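PDB 2GOP: trilobed Protease from Pyrococcus furiosus, which probably cleaves peptides as a hydrolase, the part described here being its beta-propeller domain, which has an open Velcro topology. Local coordinates for residues Asp19-Val30 with Ala61-Gly70; Val222-Tyr232 with Val265-Val275. All blocks are in the same frame, centred on the assembly; numbering follows the deposited sequence.

Overall arrangement
From the N terminus the chain builds seven four-stranded antiparallel sheets in succession, the blades of a propeller. Contact 1 closes the loop between residues 19-30 and 61-70, laying the first two strands of the first sheet on strand 62-66, which starts the second. Contact 2 comes later: residues 222-232 and 265-275 bring the first hairpin of the fifth sheet against that of the sixth. The loops neither nest nor cross, since the first is complete before the second begins. The centres of the two contacts lie about 18 Å apart, yet Arg-21 NH1 comes within 4.3 Å of Lys-269 NZ. Asp-308, on strand 303-309 of the seventh sheet, bonds to Thr-22 N and to Lys-269 NZ, linking both.

Contact 1 (Asp19-Val30 with Ala61-Gly70); sequences DPRTKGELVAYV and ATMPRISPDG
Pro-64 and Ile-66 press into the hairpin of Asp-19-Val-30, where packing is densest: Val-30 CG2 lies only 3.5 Å from Pro-64 CD, tighter than usual van der Waals contact, and Ala-28 CB meets Ile-66 CD1 at 3.8 Å. The side chain of Lys-23 slides past Ile-66 in the opposite direction, its CB 3.6 Å from Ile-66 CG2. The flank formed by Asp-19, Arg-21 and Arg-65 is looser, partly exposed and polar, and takes up two waters. There the guanidinium of Arg-21 lies flat over that of Arg-65, planes 8° apart and centres 3.5 Å apart, brought over by a bend at chi2 (-81°). Asp-19 probably offsets the two like charges: its OD1 takes both NE and NH2 of Arg-21, while OD2 receives Arg-65 NH1 at 2.9 Å, the carboxylate standing nearly upright to that guanidinium (83°). Both waters donate to OD2, one accepting from Met-63 N and the other from Arg-65 NH2. A leucine in place of Arg-21 removes both guanidinium donors to Asp-19 OD1 and would probably leave the carboxylate freer to turn away from Arg-65 NH1. Strand axes 6.9 Å apart, with apolar groups interleaved between two sheets, are the geometry of neighbouring blades in a beta-propeller.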
loop_
_atom_site.group_PDB
_atom_site.type_symbol
_atom_site.label_atom_id
_atom_site.label_comp_id
_atom_site.label_asym_id
_atom_site.label_seq_id
_atom_site.Cartn_x
_atom_site.Cartn_y
_atom_site.Cartn_z
ATOM N N ASP A 19 14.153 1.278 -13.076
ATOM C CA ASP A 19 14.310 2.703 -12.825
ATOM C C ASP A 19 14.861 3.501 -14.016
ATOM O O ASP A 19 15.947 4.117 -13.925
ATOM C CB ASP A 19 15.184 2.910 -11.590
ATOM C CG ASP A 19 14.959 4.259 -10.930
ATOM O OD1 ASP A 19 14.106 5.039 -11.421
ATOM O OD2 ASP A 19 15.641 4.535 -9.916
ATOM N N PRO A 20 14.089 3.555 -15.114
ATOM C CA PRO A 20 14.519 4.303 -16.311
ATOM C C PRO A 20 14.446 5.805 -16.082
ATOM O O PRO A 20 13.509 6.299 -15.462
ATOM C CB PRO A 20 13.503 3.891 -17.371
ATOM C CG PRO A 20 12.276 3.557 -16.597
ATOM C CD PRO A 20 12.754 2.962 -15.292
ATOM N N ARG A 21 15.447 6.512 -16.586
ATOM C CA ARG A 21 15.564 7.939 -16.408
ATOM C C ARG A 21 16.048 8.582 -17.689
ATOM O O ARG A 21 16.799 7.972 -18.459
ATOM C CB ARG A 21 16.577 8.241 -15.303
ATOM C CG ARG A 21 16.162 7.723 -13.939
ATOM C CD ARG A 21 15.188 8.656 -13.304
ATOM N NE ARG A 21 14.361 7.976 -12.321
ATOM C CZ ARG A 21 13.552 8.594 -11.470
ATOM N NH1 ARG A 21 13.444 9.921 -11.475
ATOM N NH2 ARG A 21 12.854 7.874 -10.599
ATOM N N THR A 22 15.646 9.828 -17.896
ATOM C CA THR A 22 16.139 10.590 -19.033
ATOM C C THR A 22 16.234 12.098 -18.748
ATOM O O THR A 22 15.379 12.674 -18.077
ATOM C CB THR A 22 15.261 10.344 -20.280
ATOM O OG1 THR A 22 15.891 10.924 -21.432
ATOM C CG2 THR A 22 13.860 10.936 -20.086
ATOM N N LYS A 23 17.310 12.704 -19.242
ATOM C CA LYS A 23 17.460 14.157 -19.303
ATOM C C LYS A 23 18.202 14.463 -20.580
ATOM O O LYS A 23 19.218 13.836 -20.867
ATOM C CB LYS A 23 18.274 14.698 -18.128
ATOM C CG LYS A 23 17.613 14.561 -16.772
ATOM C CD LYS A 23 16.350 15.392 -16.653
ATOM C CE LYS A 23 15.789 15.307 -15.241
ATOM N NZ LYS A 23 14.541 16.095 -15.056
ATOM N N GLY A 24 17.695 15.415 -21.355
ATOM C CA GLY A 24 18.332 15.797 -22.599
ATOM C C GLY A 24 18.478 14.620 -23.540
ATOM O O GLY A 24 17.495 13.980 -23.892
ATOM N N GLU A 25 19.712 14.339 -23.946
ATOM C CA GLU A 25 19.998 13.230 -24.854
ATOM C C GLU A 25 20.601 12.039 -24.104
ATOM O O GLU A 25 21.122 11.104 -24.718
ATOM C CB GLU A 25 20.930 13.696 -25.981
ATOM C CG GLU A 25 20.275 14.681 -26.960
ATOM C CD GLU A 25 19.653 14.004 -28.176
ATOM O OE1 GLU A 25 19.048 12.915 -28.033
ATOM O OE2 GLU A 25 19.762 14.570 -29.282
ATOM N N LEU A 26 20.511 12.076 -22.778
ATOM C CA LEU A 26 20.959 10.968 -21.934
ATOM C C LEU A 26 19.787 10.147 -21.418
ATOM O O LEU A 26 18.739 10.689 -21.052
ATOM C CB LEU A 26 21.761 11.486 -20.736
ATOM C CG LEU A 26 23.130 12.101 -21.046
ATOM C CD1 LEU A 26 23.812 12.541 -19.761
ATOM C CD2 LEU A 26 24.017 11.128 -21.822
ATOM N N VAL A 27 19.977 8.832 -21.395
ATOM C CA VAL A 27 19.101 7.946 -20.647
ATOM C C VAL A 27 19.980 7.203 -19.651
ATOM O O VAL A 27 21.174 7.010 -19.892
ATOM C CB VAL A 27 18.343 6.954 -21.558
ATOM C CG1 VAL A 27 17.518 7.717 -22.585
ATOM C CG2 VAL A 27 19.300 5.998 -22.248
ATOM N N ALA A 28 19.398 6.827 -18.518
ATOM C CA ALA A 28 20.068 5.953 -17.562
ATOM C C ALA A 28 19.077 4.974 -16.962
ATOM O O ALA A 28 17.856 5.193 -16.984
ATOM C CB ALA A 28 20.751 6.756 -16.452
ATOM N N TYR A 29 19.626 3.889 -16.426
ATOM C CA TYR A 29 18.837 2.838 -15.808
ATOM C C TYR A 29 19.728 1.952 -14.966
ATOM O O TYR A 29 20.957 2.011 -15.064
ATOM C CB TYR A 29 18.114 1.996 -16.871
ATOM C CG TYR A 29 19.016 1.424 -17.928
ATOM C CD1 TYR A 29 19.378 2.181 -19.039
ATOM C CD2 TYR A 29 19.518 0.122 -17.823
ATOM C CE1 TYR A 29 20.194 1.669 -20.012
ATOM C CE2 TYR A 29 20.347 -0.400 -18.797
ATOM C CZ TYR A 29 20.679 0.379 -19.889
ATOM O OH TYR A 29 21.495 -0.124 -20.869
ATOM N N VAL A 30 19.095 1.118 -14.147
ATOM C CA VAL A 30 19.809 0.149 -13.340
ATOM C C VAL A 30 19.761 -1.213 -14.054
ATOM O O VAL A 30 18.692 -1.686 -14.453
ATOM C CB VAL A 30 19.218 0.040 -11.907
ATOM C CG1 VAL A 30 19.981 -0.981 -11.097
ATOM C CG2 VAL A 30 19.253 1.394 -11.215
ATOM N N ALA A 61 25.387 0.487 -7.586
ATOM C CA ALA A 61 24.565 1.684 -7.446
ATOM C C ALA A 61 23.148 1.474 -7.973
ATOM O O ALA A 61 22.935 0.704 -8.911
ATOM C CB ALA A 61 25.218 2.838 -8.189
ATOM N N THR A 62 22.190 2.158 -7.344
ATOM C CA THR A 62 20.805 2.244 -7.816
ATOM C C THR A 62 20.330 3.710 -7.661
ATOM O O THR A 62 21.110 4.575 -7.281
ATOM C CB THR A 62 19.878 1.314 -6.983
ATOM O OG1 THR A 62 19.875 1.740 -5.617
ATOM C CG2 THR A 62 20.339 -0.158 -7.055
ATOM N N MET A 63 19.056 3.977 -7.938
ATOM C CA MET A 63 18.474 5.328 -7.855
ATOM C C MET A 63 19.189 6.370 -8.725
ATOM O O MET A 63 19.538 7.445 -8.236
ATOM C CB MET A 63 18.419 5.829 -6.410
ATOM C CG MET A 63 17.580 5.002 -5.457
ATOM S SD MET A 63 17.117 5.941 -3.977
ATOM C CE MET A 63 15.869 7.036 -4.633
ATOM N N PRO A 64 19.406 6.061 -10.014
ATOM C CA PRO A 64 20.047 7.035 -10.901
ATOM C C PRO A 64 19.180 8.269 -11.100
ATOM O O PRO A 64 17.993 8.144 -11.408
ATOM C CB PRO A 64 20.183 6.272 -12.218
ATOM C CG PRO A 64 19.101 5.252 -12.174
ATOM C CD PRO A 64 19.070 4.818 -10.730
ATOM N N ARG A 65 19.763 9.445 -10.891
ATOM C CA ARG A 65 19.059 10.708 -11.095
ATOM C C ARG A 65 19.979 11.621 -11.881
ATOM O O ARG A 65 21.000 12.079 -11.366
ATOM C CB ARG A 65 18.668 11.344 -9.748
ATOM C CG ARG A 65 17.779 10.447 -8.862
ATOM C CD ARG A 65 16.398 10.212 -9.445
ATOM N NE ARG A 65 15.519 9.478 -8.526
ATOM C CZ ARG A 65 15.358 8.155 -8.485
ATOM N NH1 ARG A 65 15.984 7.342 -9.329
ATOM N NH2 ARG A 65 14.533 7.632 -7.590
ATOM N N ILE A 66 19.648 11.853 -13.145
ATOM C CA ILE A 66 20.466 12.701 -13.993
ATOM C C ILE A 66 20.049 14.133 -13.723
ATOM O O ILE A 66 18.867 14.422 -13.710
ATOM C CB ILE A 66 20.256 12.407 -15.496
ATOM C CG1 ILE A 66 20.571 10.939 -15.821
ATOM C CG2 ILE A 66 21.128 13.363 -16.346
ATOM C CD1 ILE A 66 19.793 10.398 -17.004
ATOM N N SER A 67 21.015 15.026 -13.515
ATOM C CA SER A 67 20.698 16.439 -13.331
ATOM C C SER A 67 20.108 17.009 -14.624
ATOM O O SER A 67 20.519 16.612 -15.714
ATOM C CB SER A 67 21.936 17.231 -12.913
ATOM O OG SER A 67 22.935 17.236 -13.924
ATOM N N PRO A 68 19.134 17.927 -14.518
ATOM C CA PRO A 68 18.557 18.533 -15.728
ATOM C C PRO A 68 19.578 18.940 -16.815
ATOM O O PRO A 68 19.319 18.763 -18.007
ATOM C CB PRO A 68 17.826 19.755 -15.179
ATOM C CG PRO A 68 17.387 19.306 -13.795
ATOM C CD PRO A 68 18.514 18.458 -13.286
ATOM N N ASP A 69 20.733 19.450 -16.411
ATOM C CA ASP A 69 21.747 19.912 -17.374
ATOM C C ASP A 69 22.653 18.795 -17.896
ATOM O O ASP A 69 23.593 19.052 -18.640
ATOM C CB ASP A 69 22.579 21.052 -16.776
ATOM C CG ASP A 69 23.484 20.610 -15.641
ATOM O OD1 ASP A 69 23.477 19.423 -15.251
ATOM O OD2 ASP A 69 24.204 21.480 -15.118
ATOM N N GLY A 70 22.386 17.560 -17.485
ATOM C CA GLY A 70 23.159 16.409 -17.931
ATOM C C GLY A 70 24.610 16.350 -17.483
ATOM O O GLY A 70 25.356 15.516 -17.973
HETATM O O HOH W 1 16.662 2.481 -8.551
HETATM O O HOH W 2 13.807 4.686 -7.427
#

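Contact 2 (Val222-Tyr232 with Val265-Val275); sequences VDSDGERILLY and VGQAKIKDGKV
With CG anti to the backbone N (chi1 -158°), Asp-223 holds its carboxylate against strand 265-271, and OD2 accepts Ile-270 N at 2.9 Å; the bond is fairly straight at 164°, with the donor on the anti side but tilted from the carboxylate plane. Asp-225 has CG between its backbone N and carbonyl carbon (chi1 63°), which turns OD2 to Gly-273 N, 2.7 Å away and met nearly end-on, in the type I' turn of Lys-271-Lys-274. Its other oxygen, OD1, accepts Glu-227 N in an Asx turn and also Arg-228 N, so the carboxylate is fixed within its own loop while it bonds across to the other. Between the two aspartates, Ile-270 pushes in obliquely, bringing CG2 within 3.5 Å of Asp-225 N, and its CD1 packs on Arg-228 CB. These are the first hairpins of consecutive propeller blades, joined face to face: strand 265-271 runs nearly parallel to 222-224 and nearly antiparallel to 229-232. A classic bulge, in which Val-222 and Asp-223 both face Leu-230, interrupts the regular pairing of the first hairpin. Leu-230 divides its branches, CD2 resting 3.7 Å from Ala-268 CB and CD1 meeting Val-275 CG2 tip to tip at 4.1 Å. Farther along, Tyr-232 slides past Val-265 in the opposite direction. Val-265 CG1 sits at the ring edge, 3.8 Å from Tyr-232 CE1, while Tyr-232 OH donates to Val-265 O at 2.8 Å from above the carbonyl plane. Lys-269 touches Asp-223 OD2 with its CB, but its ammonium turns to the following blade, where it bonds to Phe-307 O, makes a cation-pi contact with that ring and forms a salt bridge with Asp-308.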
loop_
_atom_site.group_PDB
_atom_site.type_symbol
_atom_site.label_atom_id
_atom_site.label_comp_id
_atom_site.label_asym_id
_atom_site.label_seq_id
_atom_site.Cartn_x
_atom_site.Cartn_y
_atom_site.Cartn_z
ATOM N N VAL A 222 2.577 14.418 -6.291
ATOM C CA VAL A 222 3.545 13.463 -6.836
ATOM C C VAL A 222 4.553 14.074 -7.808
ATOM O O VAL A 222 5.583 13.466 -8.051
ATOM C CB VAL A 222 2.860 12.247 -7.513
ATOM C CG1 VAL A 222 2.188 11.364 -6.464
ATOM C CG2 VAL A 222 1.863 12.700 -8.598
ATOM N N ASP A 223 4.264 15.251 -8.371
ATOM C CA ASP A 223 5.173 15.889 -9.331
ATOM C C ASP A 223 4.782 17.334 -9.557
ATOM O O ASP A 223 3.672 17.727 -9.247
ATOM C CB ASP A 223 5.143 15.143 -10.678
ATOM C CG ASP A 223 6.385 15.379 -11.517
ATOM O OD1 ASP A 223 7.360 15.986 -11.005
ATOM O OD2 ASP A 223 6.379 14.959 -12.700
ATOM N N SER A 224 5.699 18.113 -10.116
ATOM C CA SER A 224 5.428 19.495 -10.492
ATOM C C SER A 224 6.241 19.828 -11.740
ATOM O O SER A 224 7.354 19.338 -11.887
ATOM C CB SER A 224 5.836 20.444 -9.356
ATOM O OG SER A 224 5.816 21.796 -9.791
ATOM N N ASP A 225 5.686 20.657 -12.627
ATOM C CA ASP A 225 6.457 21.202 -13.754
ATOM C C ASP A 225 6.934 22.649 -13.524
ATOM O O ASP A 225 7.372 23.316 -14.462
ATOM C CB ASP A 225 5.673 21.082 -15.081
ATOM C CG ASP A 225 4.376 21.887 -15.103
ATOM O OD1 ASP A 225 4.131 22.737 -14.211
ATOM O OD2 ASP A 225 3.588 21.648 -16.045
ATOM N N GLY A 226 6.854 23.124 -12.281
ATOM C CA GLY A 226 7.225 24.494 -11.937
ATOM C C GLY A 226 6.041 25.438 -11.843
ATOM O O GLY A 226 6.145 26.510 -11.246
ATOM N N GLU A 227 4.920 25.032 -12.433
ATOM C CA GLU A 227 3.706 25.829 -12.468
ATOM C C GLU A 227 2.529 25.022 -11.933
ATOM O O GLU A 227 1.867 25.431 -10.970
ATOM C CB GLU A 227 3.443 26.310 -13.895
ATOM C CG GLU A 227 4.514 27.261 -14.441
ATOM C CD GLU A 227 4.667 28.542 -13.603
ATOM O OE1 GLU A 227 3.713 28.913 -12.893
ATOM O OE2 GLU A 227 5.740 29.185 -13.664
ATOM N N ARG A 228 2.298 23.865 -12.549
ATOM C CA ARG A 228 1.205 22.971 -12.175
ATOM C C ARG A 228 1.708 21.876 -11.257
ATOM O O ARG A 228 2.795 21.357 -11.447
ATOM C CB ARG A 228 0.573 22.332 -13.416
ATOM C CG ARG A 228 -0.332 23.273 -14.189
ATOM C CD ARG A 228 -0.959 22.592 -15.386
ATOM N NE ARG A 228 -1.709 23.550 -16.193
ATOM C CZ ARG A 228 -2.302 23.271 -17.354
ATOM N NH1 ARG A 228 -2.247 22.043 -17.875
ATOM N NH2 ARG A 228 -2.946 24.235 -18.003
ATOM N N ILE A 229 0.902 21.532 -10.265
ATOM C CA ILE A 229 1.222 20.467 -9.332
ATOM C C ILE A 229 0.312 19.284 -9.637
ATOM O O ILE A 229 -0.911 19.433 -9.777
ATOM C CB ILE A 229 1.090 20.938 -7.864
ATOM C CG1 ILE A 229 2.176 21.977 -7.566
ATOM C CG2 ILE A 229 1.222 19.768 -6.898
ATOM C CD1 ILE A 229 1.976 22.811 -6.245
ATOM N N LEU A 230 0.922 18.112 -9.773
ATOM C CA LEU A 230 0.190 16.890 -10.067
ATOM C C LEU A 230 -0.075 16.152 -8.757
ATOM O O LEU A 230 0.849 15.872 -8.000
ATOM C CB LEU A 230 0.998 16.012 -11.027
ATOM C CG LEU A 230 0.331 14.705 -11.481
ATOM C CD1 LEU A 230 -0.980 15.017 -12.253
ATOM C CD2 LEU A 230 1.316 13.861 -12.308
ATOM N N LEU A 231 -1.347 15.832 -8.516
ATOM C CA LEU A 231 -1.791 15.182 -7.293
ATOM C C LEU A 231 -2.351 13.796 -7.616
ATOM O O LEU A 231 -2.963 13.578 -8.675
ATOM C CB LEU A 231 -2.832 16.053 -6.562
ATOM C CG LEU A 231 -2.437 17.526 -6.311
ATOM C CD1 LEU A 231 -3.688 18.421 -6.252
ATOM C CD2 LEU A 231 -1.618 17.684 -5.054
ATOM N N TYR A 232 -2.099 12.860 -6.704
ATOM C CA TYR A 232 -2.486 11.464 -6.856
ATOM C C TYR A 232 -3.325 11.039 -5.649
ATOM O O TYR A 232 -2.939 11.278 -4.507
ATOM C CB TYR A 232 -1.212 10.628 -6.914
ATOM C CG TYR A 232 -1.369 9.150 -7.211
ATOM C CD1 TYR A 232 -1.431 8.686 -8.521
ATOM C CD2 TYR A 232 -1.370 8.203 -6.188
ATOM C CE1 TYR A 232 -1.534 7.314 -8.804
ATOM C CE2 TYR A 232 -1.460 6.842 -6.463
ATOM C CZ TYR A 232 -1.541 6.402 -7.775
ATOM O OH TYR A 232 -1.646 5.038 -8.060
ATOM N N VAL A 265 -4.461 3.756 -11.975
ATOM C CA VAL A 265 -3.315 4.527 -12.453
ATOM C C VAL A 265 -2.059 4.031 -11.751
ATOM O O VAL A 265 -2.081 3.804 -10.565
ATOM C CB VAL A 265 -3.477 6.051 -12.141
ATOM C CG1 VAL A 265 -2.218 6.845 -12.555
ATOM C CG2 VAL A 265 -4.699 6.615 -12.821
ATOM N N GLY A 266 -0.970 3.866 -12.488
ATOM C CA GLY A 266 0.326 3.539 -11.899
ATOM C C GLY A 266 1.109 4.813 -11.625
ATOM O O GLY A 266 0.698 5.628 -10.818
ATOM N N GLN A 267 2.215 5.000 -12.331
ATOM C CA GLN A 267 3.066 6.162 -12.163
ATOM C C GLN A 267 2.565 7.295 -13.071
ATOM O O GLN A 267 1.985 7.037 -14.113
ATOM C CB GLN A 267 4.511 5.778 -12.510
ATOM C CG GLN A 267 5.536 6.887 -12.335
ATOM C CD GLN A 267 6.905 6.547 -12.938
ATOM O OE1 GLN A 267 7.122 5.454 -13.458
ATOM N NE2 GLN A 267 7.824 7.502 -12.874
ATOM N N ALA A 268 2.806 8.541 -12.663
ATOM C CA ALA A 268 2.377 9.725 -13.409
ATOM C C ALA A 268 3.395 10.845 -13.227
ATOM O O ALA A 268 3.949 11.006 -12.151
ATOM C CB ALA A 268 0.995 10.180 -12.925
ATOM N N LYS A 269 3.641 11.610 -14.286
ATOM C CA LYS A 269 4.582 12.721 -14.265
ATOM C C LYS A 269 4.007 13.864 -15.085
ATOM O O LYS A 269 3.211 13.631 -15.974
ATOM C CB LYS A 269 5.937 12.275 -14.829
ATOM C CG LYS A 269 6.667 11.286 -13.941
ATOM C CD LYS A 269 8.020 10.870 -14.507
ATOM C CE LYS A 269 8.955 10.355 -13.403
ATOM N NZ LYS A 269 9.952 9.329 -13.862
ATOM N N ILE A 270 4.388 15.092 -14.772
ATOM C CA ILE A 270 3.900 16.261 -15.489
ATOM C C ILE A 270 5.093 16.998 -16.071
ATOM O O ILE A 270 6.077 17.239 -15.381
ATOM C CB ILE A 270 3.041 17.206 -14.580
ATOM C CG1 ILE A 270 2.386 18.323 -15.403
ATOM C CG2 ILE A 270 3.872 17.812 -13.447
ATOM C CD1 ILE A 270 1.174 18.953 -14.728
ATOM N N LYS A 271 4.998 17.349 -17.346
ATOM C CA LYS A 271 6.048 18.090 -18.021
ATOM C C LYS A 271 5.438 19.053 -19.024
ATOM O O LYS A 271 4.670 18.647 -19.898
ATOM C CB LYS A 271 7.017 17.147 -18.728
ATOM C CG LYS A 271 7.987 17.906 -19.611
ATOM C CD LYS A 271 9.381 17.342 -19.608
ATOM C CE LYS A 271 10.287 18.276 -20.390
ATOM N NZ LYS A 271 10.264 19.642 -19.802
ATOM N N ASP A 272 5.779 20.331 -18.898
ATOM C CA ASP A 272 5.225 21.356 -19.780
ATOM C C ASP A 272 3.702 21.276 -19.825
ATOM O O ASP A 272 3.099 21.378 -20.898
ATOM C CB ASP A 272 5.808 21.238 -21.200
ATOM C CG ASP A 272 7.309 21.520 -21.251
ATOM O OD1 ASP A 272 7.841 22.163 -20.317
ATOM O OD2 ASP A 272 7.961 21.099 -22.239
ATOM N N GLY A 273 3.091 21.063 -18.657
ATOM C CA GLY A 273 1.636 21.035 -18.526
ATOM C C GLY A 273 0.954 19.794 -19.071
ATOM O O GLY A 273 -0.264 19.704 -19.043
ATOM N N LYS A 274 1.729 18.843 -19.586
ATOM C CA LYS A 274 1.187 17.601 -20.091
ATOM C C LYS A 274 1.485 16.510 -19.079
ATOM O O LYS A 274 2.552 16.483 -18.481
ATOM C CB LYS A 274 1.783 17.252 -21.453
ATOM C CG LYS A 274 1.422 18.241 -22.561
ATOM C CD LYS A 274 2.174 17.939 -23.847
ATOM C CE LYS A 274 1.984 19.029 -24.905
ATOM N NZ LYS A 274 2.482 18.597 -26.261
ATOM N N VAL A 275 0.534 15.601 -18.904
ATOM C CA VAL A 275 0.645 14.583 -17.894
ATOM C C VAL A 275 0.843 13.247 -18.578
ATOM O O VAL A 275 0.084 12.872 -19.467
ATOM C CB VAL A 275 -0.595 14.567 -16.964
ATOM C CG1 VAL A 275 -0.526 13.392 -15.983
ATOM C CG2 VAL A 275 -0.696 15.886 -16.201
#